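Local coordinates for protein class I phosphodiesterase PDEB1 (Leishmania major, PDB 2R8Q) that belongs to the class I phosphodiesterases, with an all-helical catalytic domain that holds a zinc ion and a magnesium ion and here binds 3-isobutyl-1-methylxanthine, at residues A58-V63 and H100-V105; L84-Q89 and L133-L138. All blocks are in the same frame, centred on the assembly; numbering follows the deposited sequence.

Contact 1: A58-V63 and H100-V105. With ZN (zinc ion), chain C.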
loop_
_atom_site.group_PDB
_atom_site.type_symbol
_atom_site.label_atom_id
_atom_site.label_comp_id
_atom_site.label_asym_id
_atom_site.label_seq_id
_atom_site.Cartn_x
_atom_site.Cartn_y
_atom_site.Cartn_z
ATOM N N ALA A 58 -23.898 -7.484 -16.533
ATOM C CA ALA A 58 -25.124 -6.754 -16.239
ATOM C C ALA A 58 -24.900 -5.785 -15.072
ATOM O O ALA A 58 -25.369 -4.653 -15.102
ATOM C CB ALA A 58 -26.252 -7.736 -15.914
ATOM N N ALA A 59 -24.183 -6.233 -14.046
ATOM C CA ALA A 59 -23.907 -5.380 -12.891
ATOM C C ALA A 59 -23.065 -4.171 -13.300
ATOM O O ALA A 59 -23.286 -3.060 -12.823
ATOM C CB ALA A 59 -23.189 -6.184 -11.812
ATOM N N ALA A 60 -22.093 -4.395 -14.175
ATOM C CA ALA A 60 -21.245 -3.310 -14.657
ATOM C C ALA A 60 -22.119 -2.344 -15.456
ATOM O O ALA A 60 -21.913 -1.129 -15.432
ATOM C CB ALA A 60 -20.142 -3.868 -15.540
ATOM N N GLY A 61 -23.097 -2.903 -16.163
ATOM C CA GLY A 61 -23.998 -2.090 -16.961
ATOM C C GLY A 61 -24.899 -1.224 -16.104
ATOM O O GLY A 61 -25.262 -0.114 -16.495
ATOM N N VAL A 62 -25.275 -1.733 -14.933
ATOM C CA VAL A 62 -26.118 -0.982 -14.020
ATOM C C VAL A 62 -25.391 0.294 -13.617
ATOM O O VAL A 62 -25.940 1.391 -13.716
ATOM C CB VAL A 62 -26.443 -1.811 -12.752
ATOM C CG1 VAL A 62 -27.131 -0.946 -11.710
ATOM C CG2 VAL A 62 -27.331 -2.994 -13.130
ATOM N N VAL A 63 -24.143 0.156 -13.180
ATOM C CA VAL A 63 -23.389 1.331 -12.767
ATOM C C VAL A 63 -23.041 2.260 -13.924
ATOM O O VAL A 63 -23.059 3.476 -13.754
ATOM C CB VAL A 63 -22.098 0.945 -12.002
ATOM C CG1 VAL A 63 -22.462 0.317 -10.667
ATOM C CG2 VAL A 63 -21.263 -0.000 -12.821
ATOM N N HIS A 100 -18.139 -9.457 -0.058
ATOM C CA HIS A 100 -17.332 -8.348 -0.553
ATOM C C HIS A 100 -16.835 -8.524 -1.973
ATOM O O HIS A 100 -15.641 -8.401 -2.260
ATOM C CB HIS A 100 -16.166 -8.070 0.397
ATOM C CG HIS A 100 -16.584 -7.400 1.671
ATOM N ND1 HIS A 100 -16.767 -8.086 2.852
ATOM C CD2 HIS A 100 -16.899 -6.108 1.933
ATOM C CE1 HIS A 100 -17.178 -7.246 3.787
ATOM N NE2 HIS A 100 -17.268 -6.040 3.255
ATOM N N ASN A 101 -17.784 -8.801 -2.861
ATOM C CA ASN A 101 -17.503 -8.980 -4.276
ATOM C C ASN A 101 -17.998 -7.745 -5.030
ATOM O O ASN A 101 -18.485 -6.790 -4.422
ATOM C CB ASN A 101 -18.196 -10.248 -4.782
ATOM C CG ASN A 101 -19.665 -10.291 -4.414
ATOM O OD1 ASN A 101 -20.409 -9.358 -4.706
ATOM N ND2 ASN A 101 -20.092 -11.377 -3.773
ATOM N N PHE A 102 -17.876 -7.760 -6.354
ATOM C CA PHE A 102 -18.283 -6.619 -7.163
ATOM C C PHE A 102 -19.732 -6.183 -6.926
ATOM O O PHE A 102 -20.036 -4.994 -6.956
ATOM C CB PHE A 102 -18.053 -6.940 -8.646
ATOM C CG PHE A 102 -18.309 -5.786 -9.581
ATOM C CD1 PHE A 102 -17.605 -4.589 -9.452
ATOM C CD2 PHE A 102 -19.232 -5.914 -10.617
ATOM C CE1 PHE A 102 -17.813 -3.536 -10.343
ATOM C CE2 PHE A 102 -19.451 -4.867 -11.516
ATOM C CZ PHE A 102 -18.741 -3.677 -11.382
ATOM N N TYR A 103 -20.632 -7.130 -6.679
ATOM C CA TYR A 103 -22.031 -6.772 -6.458
ATOM C C TYR A 103 -22.244 -5.874 -5.246
ATOM O O TYR A 103 -23.154 -5.045 -5.241
ATOM C CB TYR A 103 -22.886 -8.031 -6.335
ATOM C CG TYR A 103 -22.767 -8.936 -7.538
ATOM C CD1 TYR A 103 -22.246 -10.222 -7.416
ATOM C CD2 TYR A 103 -23.158 -8.499 -8.806
ATOM C CE1 TYR A 103 -22.119 -11.057 -8.524
ATOM C CE2 TYR A 103 -23.030 -9.325 -9.922
ATOM C CZ TYR A 103 -22.511 -10.600 -9.774
ATOM O OH TYR A 103 -22.376 -11.433 -10.865
ATOM N N HIS A 104 -21.418 -6.036 -4.217
ATOM C CA HIS A 104 -21.547 -5.193 -3.034
ATOM C C HIS A 104 -21.242 -3.736 -3.361
ATOM O O HIS A 104 -21.952 -2.840 -2.909
ATOM C CB HIS A 104 -20.599 -5.659 -1.919
ATOM C CG HIS A 104 -20.395 -4.644 -0.832
ATOM N ND1 HIS A 104 -21.410 -4.232 0.009
ATOM C CD2 HIS A 104 -19.285 -3.980 -0.432
ATOM C CE1 HIS A 104 -20.930 -3.364 0.883
ATOM N NE2 HIS A 104 -19.643 -3.193 0.637
ATOM N N VAL A 105 -20.193 -3.482 -4.143
ATOM C CA VAL A 105 -19.868 -2.088 -4.444
ATOM C C VAL A 105 -20.835 -1.481 -5.455
ATOM O O VAL A 105 -21.088 -0.281 -5.427
ATOM C CB VAL A 105 -18.387 -1.905 -4.899
ATOM C CG1 VAL A 105 -17.456 -2.408 -3.795
ATOM C CG2 VAL A 105 -18.112 -2.632 -6.208
HETATM ZN ZN ZN C . -18.137 -2.128 1.832
HETATM O O HOH W 1 -18.504 -3.643 3.510
HETATM O O HOH W 2 -16.840 -1.451 3.417
#

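Contact 2: L84-Q89 and L133-L138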
loop_
_atom_site.group_PDB
_atom_site.type_symbol
_atom_site.label_atom_id
_atom_site.label_comp_id
_atom_site.label_asym_id
_atom_site.label_seq_id
_atom_site.Cartn_x
_atom_site.Cartn_y
_atom_site.Cartn_z
ATOM N N LEU A 84 -16.381 3.567 -18.493
ATOM C CA LEU A 84 -16.570 2.126 -18.621
ATOM C C LEU A 84 -15.284 1.372 -18.276
ATOM O O LEU A 84 -15.325 0.355 -17.577
ATOM C CB LEU A 84 -17.051 1.768 -20.037
ATOM C CG LEU A 84 -17.427 0.299 -20.277
ATOM C CD1 LEU A 84 -18.435 -0.177 -19.223
ATOM C CD2 LEU A 84 -18.016 0.149 -21.679
ATOM N N ASN A 85 -14.142 1.863 -18.755
ATOM C CA ASN A 85 -12.874 1.209 -18.443
ATOM C C ASN A 85 -12.657 1.208 -16.933
ATOM O O ASN A 85 -12.200 0.217 -16.367
ATOM C CB ASN A 85 -11.693 1.920 -19.108
ATOM C CG ASN A 85 -11.588 1.624 -20.593
ATOM O OD1 ASN A 85 -12.089 0.604 -21.077
ATOM N ND2 ASN A 85 -10.913 2.510 -21.323
ATOM N N PHE A 86 -12.976 2.327 -16.287
ATOM C CA PHE A 86 -12.815 2.435 -14.834
ATOM C C PHE A 86 -13.666 1.376 -14.132
ATOM O O PHE A 86 -13.183 0.653 -13.260
ATOM C CB PHE A 86 -13.223 3.834 -14.363
ATOM C CG PHE A 86 -13.254 3.989 -12.867
ATOM C CD1 PHE A 86 -12.069 4.102 -12.140
ATOM C CD2 PHE A 86 -14.466 4.024 -12.187
ATOM C CE1 PHE A 86 -12.096 4.247 -10.758
ATOM C CE2 PHE A 86 -14.505 4.171 -10.801
ATOM C CZ PHE A 86 -13.318 4.282 -10.089
ATOM N N ILE A 87 -14.932 1.277 -14.521
ATOM C CA ILE A 87 -15.827 0.294 -13.920
ATOM C C ILE A 87 -15.255 -1.117 -14.093
ATOM O O ILE A 87 -15.242 -1.910 -13.151
ATOM C CB ILE A 87 -17.227 0.374 -14.561
ATOM C CG1 ILE A 87 -17.865 1.723 -14.224
ATOM C CG2 ILE A 87 -18.101 -0.778 -14.073
ATOM C CD1 ILE A 87 -19.134 2.020 -15.005
ATOM N N LEU A 88 -14.756 -1.423 -15.287
ATOM C CA LEU A 88 -14.202 -2.750 -15.545
ATOM C C LEU A 88 -12.875 -3.003 -14.838
ATOM O O LEU A 88 -12.577 -4.139 -14.476
ATOM C CB LEU A 88 -14.048 -2.976 -17.053
ATOM C CG LEU A 88 -15.376 -3.055 -17.812
ATOM C CD1 LEU A 88 -15.111 -3.127 -19.306
ATOM C CD2 LEU A 88 -16.158 -4.282 -17.344
ATOM N N GLN A 89 -12.074 -1.955 -14.649
ATOM C CA GLN A 89 -10.805 -2.115 -13.947
ATOM C C GLN A 89 -11.115 -2.386 -12.477
ATOM O O GLN A 89 -10.408 -3.146 -11.815
ATOM C CB GLN A 89 -9.936 -0.859 -14.094
ATOM C CG GLN A 89 -9.321 -0.692 -15.491
ATOM C CD GLN A 89 -8.198 -1.682 -15.780
ATOM O OE1 GLN A 89 -7.954 -2.614 -15.011
ATOM N NE2 GLN A 89 -7.508 -1.482 -16.903
ATOM N N LEU A 133 -18.205 10.962 -4.651
ATOM C CA LEU A 133 -18.796 9.992 -3.737
ATOM C C LEU A 133 -19.245 8.732 -4.480
ATOM O O LEU A 133 -18.991 7.607 -4.035
ATOM C CB LEU A 133 -19.985 10.619 -3.004
ATOM C CG LEU A 133 -20.727 9.732 -2.000
ATOM C CD1 LEU A 133 -19.763 9.242 -0.918
ATOM C CD2 LEU A 133 -21.863 10.528 -1.372
ATOM N N LEU A 134 -19.892 8.917 -5.628
ATOM C CA LEU A 134 -20.371 7.784 -6.412
ATOM C C LEU A 134 -19.223 6.950 -6.975
ATOM O O LEU A 134 -19.298 5.718 -6.993
ATOM C CB LEU A 134 -21.289 8.278 -7.537
ATOM C CG LEU A 134 -22.597 8.879 -7.010
ATOM C CD1 LEU A 134 -23.349 9.568 -8.141
ATOM C CD2 LEU A 134 -23.455 7.780 -6.393
ATOM N N VAL A 135 -18.164 7.618 -7.426
ATOM C CA VAL A 135 -16.997 6.934 -7.962
ATOM C C VAL A 135 -16.318 6.154 -6.837
ATOM O O VAL A 135 -15.912 5.007 -7.018
ATOM C CB VAL A 135 -15.991 7.951 -8.557
ATOM C CG1 VAL A 135 -14.640 7.285 -8.804
ATOM C CG2 VAL A 135 -16.551 8.522 -9.851
ATOM N N THR A 136 -16.210 6.785 -5.670
ATOM C CA THR A 136 -15.574 6.162 -4.515
ATOM C C THR A 136 -16.257 4.855 -4.121
ATOM O O THR A 136 -15.600 3.901 -3.706
ATOM C CB THR A 136 -15.570 7.124 -3.310
ATOM O OG1 THR A 136 -14.818 8.294 -3.652
ATOM C CG2 THR A 136 -14.928 6.468 -2.094
ATOM N N ALA A 137 -17.577 4.803 -4.252
ATOM C CA ALA A 137 -18.295 3.586 -3.907
ATOM C C ALA A 137 -17.718 2.368 -4.639
ATOM O O ALA A 137 -17.612 1.288 -4.068
ATOM C CB ALA A 137 -19.781 3.743 -4.237
ATOM N N LEU A 138 -17.326 2.548 -5.897
ATOM C CA LEU A 138 -16.800 1.441 -6.687
ATOM C C LEU A 138 -15.406 0.951 -6.297
ATOM O O LEU A 138 -15.047 -0.187 -6.596
ATOM C CB LEU A 138 -16.817 1.810 -8.178
ATOM C CG LEU A 138 -18.206 2.101 -8.755
ATOM C CD1 LEU A 138 -18.080 2.594 -10.192
ATOM C CD2 LEU A 138 -19.062 0.840 -8.692
#

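Contact 1: A58-V63 and H100-V105
The methyl group of A59 is a small bump that fits the notch where the rings of F102 and Y103 spread apart. A59 CB lies 3.7 Å from CE2 of Y103, near the plane of that ring and at its edge, while F102 CE2 stands 4.0 Å from that CB, which is oblique to the F102 ring. F102 reaches across because its CG stands anti to the backbone N (chi1 -174°), which sends the ring out from the start of its helix. The edge of the ring then abuts the backbone: the amide N of A60 lies in the ring plane, 3.8 Å from F102 CE2. The short side chains of A59 and A60 let that edge come up. Two helices of the all-helical phosphodiesterase domain meet here, at the N-terminal end of helix 102-118. N101 occupies the N-cap position, and its OD1 accepts a weak, bent bond from the Y103 N (3.0 Å, 123°). One residue past Y103, H104 turns to the other side and binds zinc through NE2 at 2.2 Å; H140, D141 and D254 complete the protein ligands. R49 makes a cation-pi contact with Y103, and M56 adds to the packing round both aromatic rings.

Contact 2: L84-Q89 and L133-L138
F86 and L138 bring most of the buried surface to this contact, with V135 next and I87 adding a smaller share. The phenyl group of F86 extends from helix 80-92 with CG anti to the backbone N (chi1 173°), long enough to bridge two helix segments whose axes come no closer than 10.9 Å. Its leading atom, CZ, meets CG1 of V135 at 3.5 Å, and CE2 of the same ring lies 3.7 Å from V135 CG1, so one branch of the valine lies obliquely against the CE2-CZ bond of the ring. Three residues further on, L138 sets out toward segment 84-89 and brings CD1 to 4.0 Å from F86 CE2. That methyl is shared, since I87 CG1 lies 4.1 Å from L138 CD1 as well. V135 and L138 therefore touch the end of the ring obliquely, from opposite sides of its plane, while I87 meets the leucine beside it. The two segments run in broadly the same direction, inclined by 34°, within the helical bundle of the phosphodiesterase catalytic domain. Around them, V191 from a loop also touches F86, and I87 packs on V63 and Y64 of helix 55-68. With no hydrogen bond joining the segments, cohesion across this buried interface rests on apolar surface and van der Waals fit rather than on directional polar bonds.

How the contacts relate
Contacts 1 and 2 show how neighbouring helix pairs share one buried core: their centres are 10 Å apart and their segments alternate along the chain. V63 joins them directly, its CG2 lying 3.5 Å from CG2 of I87 and its CG1 4.0 Å from CD2 of L138. A second junction forms where V105 CB packs 3.4 Å from the backbone O of A137. Contact 1 is tied to the metal and ligand sites through its own segment 100-105, which includes a zinc ligand, H104, and H100, which touches 3-isobutyl-1-methylxanthine. Contact 2 contains no zinc ligand; the side chain of L138 is about 11 Å from the zinc ion.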